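Local coordinates for CAG pathogenicity island protein 13 (Helicobacter pylori, PDB 2G3V) that is of unknown function but is encoded in the cag pathogenicity island, which specifies a type IV secretion system, at residues F122-S127 with E144-K149. Sequence-based numbering, arbitrary orientation.
Sequences FLPFFS and ELYGTK
Phe-125 drives the edge of its ring into the face of Tyr-146, a T-shaped aromatic pair that joins the short 3-10 turn 123-125 to helix 136-149 in this all-helical protein. The planes stand at 85° and the centroids lie 4.8 Å apart. A single atom does most of the touching: CE2 of Phe-125 sits over the middle of the tyrosine ring, 3.6 Å from CD2 of Tyr-146 and nearly as close to the other ring carbons. The two side chains run past each other in opposite senses. With CG anti to its own carbonyl carbon (chi1 -68°), the phenylalanine ring reaches toward helix 136-149 and brings CE2 over the tyrosine face.

Across the contact, CG of Pro-124 makes a looser approach, 4.2 Å from OH of Tyr-146. Beyond it, Phe-125 also rests on Met-139, Gln-142 and Ile-143 of helix 136-149 and on Leu-92 of helix 82-105. Its ring is thus buried between two helices.

No hydrogen bond links the two segments directly. The tyrosine hydroxyl instead bonds to the backbone O of Ile-121, just before 122-127, so one side chain offers a ring face to the turn and a polar end to the chain leading into it. At the start of the turn, O of Leu-123 accepts from N of Phe-126 and N of Ser-127, just past its end; OG of Ser-127 then caps helix 128-133 by bonding N of Ile-130. At the end of helix 136-149, O of Leu-145 takes backbone bonds from Thr-148 and Lys-149 and a third from the hydroxyl OG1 of Thr-148, at 2.7 Å and tilted 29° from the carbonyl plane.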
loop_
_atom_site.group_PDB
_atom_site.type_symbol
_atom_site.label_atom_id
_atom_site.label_comp_id
_atom_site.label_asym_id
_atom_site.label_seq_id
_atom_site.Cartn_x
_atom_site.Cartn_y
_atom_site.Cartn_z
ATOM N N PHE A 122 -0.705 0.096 2.265
ATOM C CA PHE A 122 -2.129 0.316 2.066
ATOM C C PHE A 122 -3.082 -0.403 3.007
ATOM O O PHE A 122 -4.195 0.071 3.225
ATOM C CB PHE A 122 -2.472 -0.020 0.613
ATOM C CG PHE A 122 -1.499 0.559 -0.382
ATOM C CD1 PHE A 122 -1.513 1.914 -0.683
ATOM C CD2 PHE A 122 -0.503 -0.241 -0.944
ATOM C CE1 PHE A 122 -0.543 2.474 -1.521
ATOM C CE2 PHE A 122 0.477 0.311 -1.787
ATOM C CZ PHE A 122 0.456 1.669 -2.070
ATOM N N LEU A 123 -2.650 -1.530 3.565
ATOM C CA LEU A 123 -3.484 -2.328 4.471
ATOM C C LEU A 123 -4.163 -1.611 5.656
ATOM O O LEU A 123 -5.317 -1.886 5.964
ATOM C CB LEU A 123 -2.673 -3.529 4.981
ATOM C CG LEU A 123 -2.764 -4.848 4.191
ATOM C CD1 LEU A 123 -3.139 -4.592 2.761
ATOM C CD2 LEU A 123 -1.430 -5.599 4.271
ATOM N N PRO A 124 -3.460 -0.686 6.331
ATOM C CA PRO A 124 -4.007 0.065 7.481
ATOM C C PRO A 124 -5.264 0.891 7.172
ATOM O O PRO A 124 -5.996 1.298 8.072
ATOM C CB PRO A 124 -2.843 0.967 7.891
ATOM C CG PRO A 124 -1.661 0.162 7.521
ATOM C CD PRO A 124 -2.030 -0.378 6.158
ATOM N N PHE A 125 -5.493 1.149 5.891
ATOM C CA PHE A 125 -6.648 1.921 5.462
ATOM C C PHE A 125 -7.586 1.070 4.621
ATOM O O PHE A 125 -8.550 1.580 4.069
ATOM C CB PHE A 125 -6.202 3.133 4.635
ATOM C CG PHE A 125 -5.468 4.180 5.426
ATOM C CD1 PHE A 125 -6.141 4.981 6.348
ATOM C CD2 PHE A 125 -4.095 4.351 5.262
ATOM C CE1 PHE A 125 -5.454 5.941 7.107
ATOM C CE2 PHE A 125 -3.388 5.308 6.010
ATOM C CZ PHE A 125 -4.069 6.105 6.939
ATOM N N PHE A 126 -7.317 -0.228 4.531
ATOM C CA PHE A 126 -8.166 -1.090 3.719
ATOM C C PHE A 126 -8.753 -2.284 4.479
ATOM O O PHE A 126 -9.923 -2.639 4.320
ATOM C CB PHE A 126 -7.381 -1.576 2.494
ATOM C CG PHE A 126 -8.115 -2.594 1.685
ATOM C CD1 PHE A 126 -9.190 -2.213 0.883
ATOM C CD2 PHE A 126 -7.765 -3.951 1.756
ATOM C CE1 PHE A 126 -9.904 -3.151 0.172
ATOM C CE2 PHE A 126 -8.478 -4.898 1.048
ATOM C CZ PHE A 126 -9.548 -4.501 0.254
ATOM N N SER A 127 -7.923 -2.904 5.300
ATOM C CA SER A 127 -8.340 -4.053 6.087
ATOM C C SER A 127 -9.270 -3.700 7.240
ATOM O O SER A 127 -8.967 -2.814 8.053
ATOM C CB SER A 127 -7.114 -4.772 6.635
ATOM O OG SER A 127 -7.404 -5.313 7.904
ATOM N N GLU A 144 -2.387 11.795 9.555
ATOM C CA GLU A 144 -1.518 12.965 9.482
ATOM C C GLU A 144 -0.160 12.574 8.885
ATOM O O GLU A 144 0.333 13.210 7.949
ATOM C CB GLU A 144 -1.316 13.549 10.881
ATOM C CG GLU A 144 -0.977 15.040 10.880
ATOM C CD GLU A 144 -2.078 15.885 10.233
ATOM O OE1 GLU A 144 -3.229 15.869 10.739
ATOM O OE2 GLU A 144 -1.799 16.560 9.216
ATOM N N LEU A 145 0.430 11.513 9.431
ATOM C CA LEU A 145 1.717 11.013 8.964
ATOM C C LEU A 145 1.682 10.734 7.466
ATOM O O LEU A 145 2.515 11.235 6.718
ATOM C CB LEU A 145 2.088 9.734 9.729
ATOM C CG LEU A 145 3.513 9.196 9.536
ATOM C CD1 LEU A 145 4.534 10.141 10.174
ATOM C CD2 LEU A 145 3.614 7.833 10.153
ATOM N N TYR A 146 0.707 9.939 7.031
ATOM C CA TYR A 146 0.589 9.600 5.614
ATOM C C TYR A 146 0.479 10.854 4.765
ATOM O O TYR A 146 1.129 10.978 3.722
ATOM C CB TYR A 146 -0.644 8.709 5.368
ATOM C CG TYR A 146 -0.352 7.219 5.411
ATOM C CD1 TYR A 146 -0.358 6.453 4.244
ATOM C CD2 TYR A 146 -0.038 6.584 6.617
ATOM C CE1 TYR A 146 -0.057 5.081 4.275
ATOM C CE2 TYR A 146 0.267 5.229 6.663
ATOM C CZ TYR A 146 0.256 4.480 5.492
ATOM O OH TYR A 146 0.551 3.142 5.550
ATOM N N GLY A 147 -0.356 11.777 5.219
ATOM C CA GLY A 147 -0.552 13.003 4.483
ATOM C C GLY A 147 0.725 13.790 4.301
ATOM O O GLY A 147 0.869 14.522 3.325
ATOM N N THR A 148 1.663 13.647 5.230
ATOM C CA THR A 148 2.913 14.400 5.136
ATOM C C THR A 148 4.057 13.704 4.397
ATOM O O THR A 148 4.797 14.343 3.646
ATOM C CB THR A 148 3.394 14.831 6.528
ATOM O OG1 THR A 148 3.443 13.696 7.401
ATOM C CG2 THR A 148 2.445 15.863 7.095
ATOM N N LYS A 149 4.197 12.401 4.594
ATOM C CA LYS A 149 5.255 11.659 3.931
ATOM C C LYS A 149 4.976 11.360 2.446
ATOM O O LYS A 149 5.754 11.731 1.567
ATOM C CB LYS A 149 5.514 10.343 4.676
ATOM C CG LYS A 149 6.192 10.502 6.026
ATOM C CD LYS A 149 6.631 9.142 6.573
ATOM C CE LYS A 149 7.474 9.278 7.852
ATOM N NZ LYS A 149 7.935 7.952 8.396
#